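Local coordinates for protein proline dehydrogenase (Bradyrhizobium japonicum USDA 110, PDB 3HAZ) that probably oxidizes proline to glutamate in two steps, using FAD in a proline dehydrogenase section and NAD in an aldehyde dehydrogenase section, at residues 871-877 against 890-896. Numbering follows the deposited sequence.
Sequences APHIFEL and PILHVVR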
# COMPACT_ATOMS: atom_id res chain seq x y z
N ALA A 871 -61.64 -5.44 8.55
CA ALA A 871 -60.87 -5.44 9.79
C ALA A 871 -59.96 -6.67 9.89
O ALA A 871 -60.18 -7.67 9.21
CB ALA A 871 -61.81 -5.36 11.00
N PRO A 872 -58.93 -6.59 10.75
CA PRO A 872 -58.10 -7.76 11.01
C PRO A 872 -58.93 -8.96 11.47
O PRO A 872 -59.87 -8.83 12.26
CB PRO A 872 -57.17 -7.28 12.14
CG PRO A 872 -57.07 -5.80 11.92
CD PRO A 872 -58.45 -5.39 11.46
N HIS A 873 -58.60 -10.13 10.94
CA HIS A 873 -59.25 -11.36 11.34
C HIS A 873 -58.17 -12.38 11.66
O HIS A 873 -57.13 -12.42 11.01
CB HIS A 873 -60.15 -11.89 10.22
CG HIS A 873 -61.49 -11.23 10.14
ND1 HIS A 873 -61.67 -9.95 9.65
CD2 HIS A 873 -62.73 -11.67 10.48
CE1 HIS A 873 -62.95 -9.64 9.70
NE2 HIS A 873 -63.61 -10.66 10.20
N ILE A 874 -58.42 -13.20 12.67
CA ILE A 874 -57.51 -14.28 12.98
C ILE A 874 -58.29 -15.59 13.05
O ILE A 874 -59.22 -15.73 13.85
CB ILE A 874 -56.79 -14.06 14.33
CG1 ILE A 874 -56.05 -12.72 14.32
CG2 ILE A 874 -55.84 -15.22 14.60
CD1 ILE A 874 -55.65 -12.23 15.70
N PHE A 875 -57.91 -16.53 12.20
CA PHE A 875 -58.48 -17.86 12.23
C PHE A 875 -57.39 -18.85 12.58
O PHE A 875 -56.23 -18.68 12.20
CB PHE A 875 -59.09 -18.25 10.88
CG PHE A 875 -60.26 -17.42 10.49
CD1 PHE A 875 -60.12 -16.37 9.59
CD2 PHE A 875 -61.52 -17.68 11.01
CE1 PHE A 875 -61.20 -15.59 9.24
CE2 PHE A 875 -62.61 -16.91 10.65
CZ PHE A 875 -62.45 -15.87 9.76
N GLU A 876 -57.76 -19.89 13.32
CA GLU A 876 -56.84 -21.00 13.56
C GLU A 876 -57.30 -22.20 12.76
O GLU A 876 -58.46 -22.61 12.82
CB GLU A 876 -56.75 -21.34 15.06
CG GLU A 876 -55.97 -22.62 15.34
CD GLU A 876 -55.65 -22.82 16.81
OE1 GLU A 876 -56.01 -21.95 17.63
OE2 GLU A 876 -55.03 -23.85 17.15
N LEU A 877 -56.38 -22.76 11.99
CA LEU A 877 -56.63 -23.92 11.17
C LEU A 877 -56.22 -25.17 11.93
O LEU A 877 -55.30 -25.12 12.75
CB LEU A 877 -55.77 -23.84 9.90
CG LEU A 877 -56.22 -23.07 8.66
CD1 LEU A 877 -57.24 -21.98 8.99
CD2 LEU A 877 -54.99 -22.52 7.89
N PRO A 890 -56.28 -8.25 5.48
CA PRO A 890 -55.87 -8.31 6.89
C PRO A 890 -56.34 -9.60 7.56
O PRO A 890 -57.05 -9.54 8.55
CB PRO A 890 -56.63 -7.14 7.54
CG PRO A 890 -57.53 -6.55 6.46
CD PRO A 890 -57.52 -7.48 5.29
N ILE A 891 -55.94 -10.75 7.03
CA ILE A 891 -56.48 -12.01 7.51
C ILE A 891 -55.38 -13.00 7.87
O ILE A 891 -54.75 -13.60 7.00
CB ILE A 891 -57.45 -12.63 6.48
CG1 ILE A 891 -58.54 -11.62 6.13
CG2 ILE A 891 -58.05 -13.93 7.03
CD1 ILE A 891 -59.40 -12.01 4.95
N LEU A 892 -55.18 -13.18 9.18
CA LEU A 892 -54.15 -14.09 9.67
C LEU A 892 -54.71 -15.49 9.90
O LEU A 892 -55.79 -15.65 10.47
CB LEU A 892 -53.55 -13.55 10.97
CG LEU A 892 -52.50 -14.43 11.64
CD1 LEU A 892 -51.23 -14.44 10.80
CD2 LEU A 892 -52.21 -13.93 13.05
N HIS A 893 -53.98 -16.50 9.44
CA HIS A 893 -54.31 -17.88 9.74
C HIS A 893 -53.23 -18.45 10.65
O HIS A 893 -52.05 -18.16 10.45
CB HIS A 893 -54.42 -18.70 8.45
CG HIS A 893 -55.31 -18.09 7.42
ND1 HIS A 893 -54.89 -17.08 6.58
CD2 HIS A 893 -56.61 -18.33 7.10
CE1 HIS A 893 -55.89 -16.74 5.78
NE2 HIS A 893 -56.94 -17.48 6.08
N VAL A 894 -53.63 -19.23 11.65
CA VAL A 894 -52.69 -19.79 12.62
C VAL A 894 -52.81 -21.30 12.75
O VAL A 894 -53.90 -21.85 12.82
CB VAL A 894 -52.88 -19.16 14.01
CG1 VAL A 894 -51.85 -19.72 14.99
CG2 VAL A 894 -52.79 -17.64 13.94
N VAL A 895 -51.66 -21.97 12.80
CA VAL A 895 -51.61 -23.39 13.08
C VAL A 895 -50.65 -23.62 14.26
O VAL A 895 -49.52 -23.13 14.24
CB VAL A 895 -51.09 -24.18 11.85
CG1 VAL A 895 -50.83 -25.63 12.21
CG2 VAL A 895 -52.07 -24.07 10.70
N ARG A 896 -51.09 -24.35 15.28
CA ARG A 896 -50.17 -24.68 16.37
C ARG A 896 -49.55 -26.05 16.10
O ARG A 896 -50.16 -26.89 15.44
CB ARG A 896 -50.86 -24.61 17.74
CG ARG A 896 -51.94 -25.65 18.00
CD ARG A 896 -52.60 -25.41 19.36
NE ARG A 896 -53.56 -24.32 19.31
CZ ARG A 896 -53.88 -23.55 20.35
NH1 ARG A 896 -54.78 -22.58 20.20
NH2 ARG A 896 -53.30 -23.74 21.53
O HOH W 1 -53.94 -25.26 15.24
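In the seven-stranded mixed sheet of the aldehyde dehydrogenase section, strands 873-876 and 891-896 run parallel as neighbours, 26° apart in direction. Five backbone hydrogen bonds join them, from His873 N to Pro890 O (2.9 Å) through to Leu877 N on Val894 O (2.8 Å). Ile874, Leu892 and Val894 share one face of the sheet, where Ile874 CG2 lies alongside Val894 CG2 at 3.9 Å and helix 804-819 packs over Ile874. On the other face, under helix 839-855, Ile891 CG2 meets the edge of the Phe875 ring, 4.1 Å from CD1. His893, also on this face, directs its imidazole to His848 and to the carbonyl of Arg798.

At their C-terminal ends the strands are joined by a salt bridge between Glu876 and Arg896. With CG anti to its own N (chi1 171°), the extended chain of Glu876 carries the carboxylate out to Arg896. Carboxylate and guanidinium are nearly coplanar, 14° between planes. The grip is side-on: Arg896 NE reaches Glu876 OE2 at 2.7 Å and Arg896 NH1 reaches Glu876 OE1 at 2.9 Å. Arg896 NH2 makes a further salt bridge to Asp808. A water donates to Glu876 OE2 and Leu877 O and accepts from Arg896 N. A leucine in place of Arg896 would probably leave the buried Glu876 carboxylate without its main counter-charge and also cost Asp808 this ion pair. With His859 also bonded to OE1, both carboxylate oxygens are multiply held, which probably favours the ionised form of Glu876.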